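Local coordinates for protein putative phosphosugar isomerases (Salmonella typhimurium LT2, PDB 3FKJ) that probably binds phosphorylated sugars and may interconvert them as an isomerase, at residues A[46-51]-A[74-79]; A[42-47]-A[91-96]. All blocks are in the same frame, centred on the assembly; numbering follows the deposited sequence.

Contact 1 (A[46-51]-A[74-79]); sequences VGCGGS and ITSNEF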
loop_
_atom_site.group_PDB
_atom_site.type_symbol
_atom_site.label_atom_id
_atom_site.label_comp_id
_atom_site.label_asym_id
_atom_site.label_seq_id
_atom_site.Cartn_x
_atom_site.Cartn_y
_atom_site.Cartn_z
ATOM N N VAL A 46 -11.241 -0.888 6.367
ATOM C CA VAL A 46 -10.646 -2.030 6.995
ATOM C C VAL A 46 -11.203 -3.344 6.422
ATOM O O VAL A 46 -12.398 -3.565 6.323
ATOM C CB VAL A 46 -10.755 -1.946 8.546
ATOM C CG1 VAL A 46 -9.894 -3.051 9.231
ATOM C CG2 VAL A 46 -10.312 -0.544 9.057
ATOM N N GLY A 47 -10.293 -4.215 6.036
ATOM C CA GLY A 47 -10.662 -5.510 5.534
ATOM C C GLY A 47 -9.445 -6.305 5.142
ATOM O O GLY A 47 -8.319 -5.862 5.368
ATOM N N CYS A 48 -9.689 -7.479 4.551
ATOM C CA CYS A 48 -8.631 -8.397 4.114
ATOM C C CYS A 48 -8.745 -8.726 2.639
ATOM O O CYS A 48 -9.832 -8.967 2.159
ATOM C CB CYS A 48 -8.701 -9.720 4.889
ATOM S SG CYS A 48 -8.500 -9.548 6.671
ATOM N N GLY A 49 -7.602 -8.737 1.958
ATOM C CA GLY A 49 -7.501 -9.120 0.563
ATOM C C GLY A 49 -8.383 -8.287 -0.321
ATOM O O GLY A 49 -8.265 -7.057 -0.357
ATOM N N GLY A 50 -9.249 -8.963 -1.058
ATOM C CA GLY A 50 -10.224 -8.302 -1.918
ATOM C C GLY A 50 -11.162 -7.373 -1.169
ATOM O O GLY A 50 -11.677 -6.424 -1.740
ATOM N N SER A 51 -11.389 -7.653 0.103
ATOM C CA SER A 51 -12.234 -6.814 0.927
ATOM C C SER A 51 -11.548 -5.572 1.500
ATOM O O SER A 51 -12.200 -4.741 2.117
ATOM C CB SER A 51 -12.928 -7.668 2.016
ATOM O OG SER A 51 -13.979 -8.450 1.433
ATOM N N ILE A 74 -6.407 -0.231 5.943
ATOM C CA ILE A 74 -5.610 -1.149 6.755
ATOM C C ILE A 74 -6.187 -2.576 6.785
ATOM O O ILE A 74 -7.388 -2.782 6.835
ATOM C CB ILE A 74 -5.416 -0.572 8.194
ATOM C CG1 ILE A 74 -4.510 -1.463 9.058
ATOM C CG2 ILE A 74 -6.742 -0.419 8.866
ATOM C CD1 ILE A 74 -3.044 -1.445 8.635
ATOM N N THR A 75 -5.283 -3.547 6.733
ATOM C CA THR A 75 -5.649 -4.950 6.841
ATOM C C THR A 75 -6.124 -5.224 8.276
ATOM O O THR A 75 -5.518 -4.761 9.257
ATOM C CB THR A 75 -4.523 -5.880 6.327
ATOM O OG1 THR A 75 -5.041 -7.201 6.118
ATOM C CG2 THR A 75 -3.264 -5.895 7.282
ATOM N N SER A 76 -7.209 -5.989 8.380
ATOM C CA SER A 76 -8.002 -6.097 9.589
ATOM C C SER A 76 -7.207 -6.492 10.814
ATOM O O SER A 76 -7.352 -5.872 11.865
ATOM C CB SER A 76 -9.154 -7.083 9.400
ATOM O OG SER A 76 -10.029 -6.714 8.340
ATOM N N ASN A 77 -6.392 -7.525 10.693
ATOM C CA ASN A 77 -5.700 -8.050 11.820
ATOM C C ASN A 77 -4.594 -7.145 12.316
ATOM O O ASN A 77 -4.262 -7.186 13.509
ATOM C CB ASN A 77 -5.216 -9.492 11.593
ATOM C CG ASN A 77 -5.306 -10.313 12.868
ATOM O OD1 ASN A 77 -6.062 -9.943 13.767
ATOM N ND2 ASN A 77 -4.578 -11.421 12.949
ATOM N N GLU A 78 -4.037 -6.317 11.436
ATOM C CA GLU A 78 -3.130 -5.299 11.899
ATOM C C GLU A 78 -3.837 -4.188 12.695
ATOM O O GLU A 78 -3.293 -3.740 13.704
ATOM C CB GLU A 78 -2.312 -4.692 10.789
ATOM C CG GLU A 78 -1.351 -3.650 11.366
ATOM C CD GLU A 78 -0.016 -3.636 10.715
ATOM O OE1 GLU A 78 0.488 -4.707 10.332
ATOM O OE2 GLU A 78 0.531 -2.532 10.594
ATOM N N PHE A 79 -5.018 -3.779 12.223
ATOM C CA PHE A 79 -5.904 -2.815 12.883
ATOM C C PHE A 79 -6.295 -3.280 14.277
ATOM O O PHE A 79 -6.275 -2.491 15.223
ATOM C CB PHE A 79 -7.168 -2.603 12.007
ATOM C CG PHE A 79 -8.135 -1.545 12.514
ATOM C CD1 PHE A 79 -7.877 -0.194 12.348
ATOM C CD2 PHE A 79 -9.331 -1.908 13.122
ATOM C CE1 PHE A 79 -8.808 0.776 12.777
ATOM C CE2 PHE A 79 -10.239 -0.941 13.555
ATOM C CZ PHE A 79 -9.971 0.393 13.378
#

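Contact 2 (A[42-47]-A[91-96]); sequences RVWFVG and SVVILA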
loop_
_atom_site.group_PDB
_atom_site.type_symbol
_atom_site.label_atom_id
_atom_site.label_comp_id
_atom_site.label_asym_id
_atom_site.label_seq_id
_atom_site.Cartn_x
_atom_site.Cartn_y
_atom_site.Cartn_z
ATOM N N ARG A 42 -12.319 11.280 10.877
ATOM C CA ARG A 42 -11.424 10.253 10.354
ATOM C C ARG A 42 -12.263 9.103 9.844
ATOM O O ARG A 42 -13.291 8.768 10.438
ATOM C CB ARG A 42 -10.484 9.740 11.432
ATOM C CG ARG A 42 -9.746 10.814 12.180
ATOM C CD ARG A 42 -8.683 10.200 13.057
ATOM N NE ARG A 42 -7.552 9.685 12.268
ATOM C CZ ARG A 42 -6.362 10.290 12.118
ATOM N NH1 ARG A 42 -6.106 11.454 12.707
ATOM N NH2 ARG A 42 -5.420 9.709 11.378
ATOM N N VAL A 43 -11.828 8.528 8.725
ATOM C CA VAL A 43 -12.362 7.281 8.190
ATOM C C VAL A 43 -11.227 6.252 8.142
ATOM O O VAL A 43 -10.068 6.605 7.822
ATOM C CB VAL A 43 -12.930 7.499 6.746
ATOM C CG1 VAL A 43 -13.575 6.237 6.218
ATOM C CG2 VAL A 43 -13.930 8.623 6.768
ATOM N N TRP A 44 -11.555 5.003 8.498
ATOM C CA TRP A 44 -10.746 3.852 8.140
ATOM C C TRP A 44 -11.529 2.910 7.275
ATOM O O TRP A 44 -12.682 2.559 7.577
ATOM C CB TRP A 44 -10.256 3.073 9.360
ATOM C CG TRP A 44 -9.094 3.677 10.047
ATOM C CD1 TRP A 44 -7.769 3.412 9.808
ATOM C CD2 TRP A 44 -9.131 4.657 11.055
ATOM N NE1 TRP A 44 -6.987 4.171 10.613
ATOM C CE2 TRP A 44 -7.791 4.923 11.425
ATOM C CE3 TRP A 44 -10.168 5.358 11.690
ATOM C CZ2 TRP A 44 -7.449 5.860 12.417
ATOM C CZ3 TRP A 44 -9.832 6.261 12.706
ATOM C CH2 TRP A 44 -8.478 6.519 13.036
ATOM N N PHE A 45 -10.891 2.516 6.193
ATOM C CA PHE A 45 -11.260 1.344 5.416
ATOM C C PHE A 45 -10.496 0.120 5.914
ATOM O O PHE A 45 -9.266 0.093 5.895
ATOM C CB PHE A 45 -10.943 1.588 3.969
ATOM C CG PHE A 45 -11.721 2.705 3.388
ATOM C CD1 PHE A 45 -13.077 2.544 3.120
ATOM C CD2 PHE A 45 -11.112 3.929 3.128
ATOM C CE1 PHE A 45 -13.810 3.585 2.568
ATOM C CE2 PHE A 45 -11.832 4.987 2.591
ATOM C CZ PHE A 45 -13.196 4.805 2.305
ATOM N N VAL A 46 -11.241 -0.888 6.367
ATOM C CA VAL A 46 -10.646 -2.030 6.995
ATOM C C VAL A 46 -11.203 -3.344 6.422
ATOM O O VAL A 46 -12.398 -3.565 6.323
ATOM C CB VAL A 46 -10.755 -1.946 8.546
ATOM C CG1 VAL A 46 -9.894 -3.051 9.231
ATOM C CG2 VAL A 46 -10.312 -0.544 9.057
ATOM N N GLY A 47 -10.293 -4.215 6.036
ATOM C CA GLY A 47 -10.662 -5.510 5.534
ATOM C C GLY A 47 -9.445 -6.305 5.142
ATOM O O GLY A 47 -8.319 -5.862 5.368
ATOM N N SER A 91 -14.593 8.957 14.636
ATOM C CA SER A 91 -14.113 8.114 13.547
ATOM C C SER A 91 -15.256 7.279 12.989
ATOM O O SER A 91 -16.202 6.964 13.692
ATOM C CB SER A 91 -13.020 7.143 14.027
ATOM O OG SER A 91 -11.927 7.802 14.647
ATOM N N VAL A 92 -15.139 6.941 11.714
ATOM C CA VAL A 92 -15.988 5.974 11.036
ATOM C C VAL A 92 -15.081 4.876 10.487
ATOM O O VAL A 92 -14.030 5.139 9.873
ATOM C CB VAL A 92 -16.817 6.623 9.904
ATOM C CG1 VAL A 92 -17.557 5.556 9.105
ATOM C CG2 VAL A 92 -17.786 7.702 10.501
ATOM N N VAL A 93 -15.439 3.642 10.785
ATOM C CA VAL A 93 -14.668 2.485 10.322
ATOM C C VAL A 93 -15.580 1.688 9.399
ATOM O O VAL A 93 -16.688 1.294 9.772
ATOM C CB VAL A 93 -14.102 1.625 11.484
ATOM C CG1 VAL A 93 -13.293 0.416 10.923
ATOM C CG2 VAL A 93 -13.249 2.494 12.431
ATOM N N ILE A 94 -15.122 1.511 8.166
ATOM C CA ILE A 94 -15.911 0.864 7.146
ATOM C C ILE A 94 -15.233 -0.448 6.824
ATOM O O ILE A 94 -14.080 -0.473 6.383
ATOM C CB ILE A 94 -16.072 1.737 5.881
ATOM C CG1 ILE A 94 -16.546 3.131 6.274
ATOM C CG2 ILE A 94 -17.001 1.036 4.837
ATOM C CD1 ILE A 94 -16.588 4.141 5.118
ATOM N N LEU A 95 -15.965 -1.535 7.088
ATOM C CA LEU A 95 -15.452 -2.891 6.949
ATOM C C LEU A 95 -16.226 -3.681 5.874
ATOM O O LEU A 95 -17.380 -3.402 5.619
ATOM C CB LEU A 95 -15.475 -3.579 8.318
ATOM C CG LEU A 95 -14.896 -2.747 9.478
ATOM C CD1 LEU A 95 -15.980 -2.241 10.427
ATOM C CD2 LEU A 95 -13.871 -3.596 10.238
ATOM N N ALA A 96 -15.541 -4.596 5.201
ATOM C CA ALA A 96 -16.151 -5.491 4.220
ATOM C C ALA A 96 -15.711 -6.918 4.470
ATOM O O ALA A 96 -14.578 -7.185 4.879
ATOM C CB ALA A 96 -15.817 -5.099 2.817
#

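Contact 1 (A[46-51]-A[74-79])
Val46 sets its two methyls against different parts of residues 74-79. Val46 CG2 stands over the centre of the Phe79 ring, a CH-pi contact 4.1 Å from the centroid and 9° off the ring normal, and meets Ile74 CG2 at 3.6 Å. The Val46 and Ile74 side chains lie side by side. Val46 CG1, turned anti to the backbone N (chi1 -170°), reaches Ser76 CA at 3.6 Å and Phe79 CB at 3.9 Å. Toward Gly47 and Ser76 the backbone bonds are weak: Gly47 N to Ile74 O at 3.3 Å, and Ser76 N to Gly47 O with an N-H...O angle of 132°. Ser76 OG comes within 3.1 Å of Gly47 CA, and Cys48 SG lies 3.6 Å from the same OG, which is hydrogen-bonded to Thr105. Glu249 of the second subunit accepts bonds from Gly49 N and Thr75 OG1, joining the loop at Gly49 to the N-cap of helix 76-81. In SIS domains the C-terminal ends of the parallel strands commonly line the sugar-phosphate site, so this region probably lies near it. Helix 103-115 packs on Cys48 and Phe79, strand 91-97 backs Val46, and helix 76-81 starts from strand 70-75, outermost in this chain's sheet.

Contact 2 (A[42-47]-A[91-96])
Ile94 CD1 is the apolar centre of the pair on the face that carries Val43 and Phe45, meeting Val43 CG1 and Phe45 CE1, each at 3.8 Å. Ile94 CG1 lies beside the backbone N (chi1 -51°), and the extended chain beyond it carries CD1 to both neighbours; Val43 CG1 lies over the rim of one Phe45 ring face. On the other face, Val46 CG2 touches Val93 CG1 at 3.6 Å, while Leu95 CD2 comes alongside Val46 CB. The parallel strands are joined in register, Trp44 giving and taking the two shortest bonds, from Trp44 N to Val92 O at 2.8 Å and from Ile94 N to Trp44 O at 2.7 Å. The ladder weakens toward Gly47, where Ala96 N lies 3.5 Å from Val46 O. At the opposite end the Trp44 indole turns an edge to Ser91, whose CB lies in the ring plane; Ser91 OG is 3.2 Å from Trp44 CZ3. That hydroxyl is bonded to Gly88 N, and Arg42 NH1 reaches Leu69 O of the second subunit. The ladder satisfies backbone polar atoms between two apolar layers, as a buried sheet pair requires, while polar Arg42 and Ser91 sit where the strands start.

How the contacts relate
From the N terminus, strand 42-47 comes first and serves both contacts, which share Val46 and Gly47. Contact 1 closes the shorter loop: the chain leaves through helices 50-53 and 56-65 and returns as strand 70-75, outermost in this chain's sheet, running into helix 76-81. Contact 2 closes the longer one, with residues 74-79 lying inside it, when strand 91-97 enters on the other side of strand 42-47. The two loops thus nest and start from a common strand, giving the 70-75, 42-47, 91-97 order of the parallel sheet. Phe79 joins them directly, its ring packing on Trp44 and Val93, and Ile74 N probably bonds to Phe45 O. Both contacts also reach the second subunit.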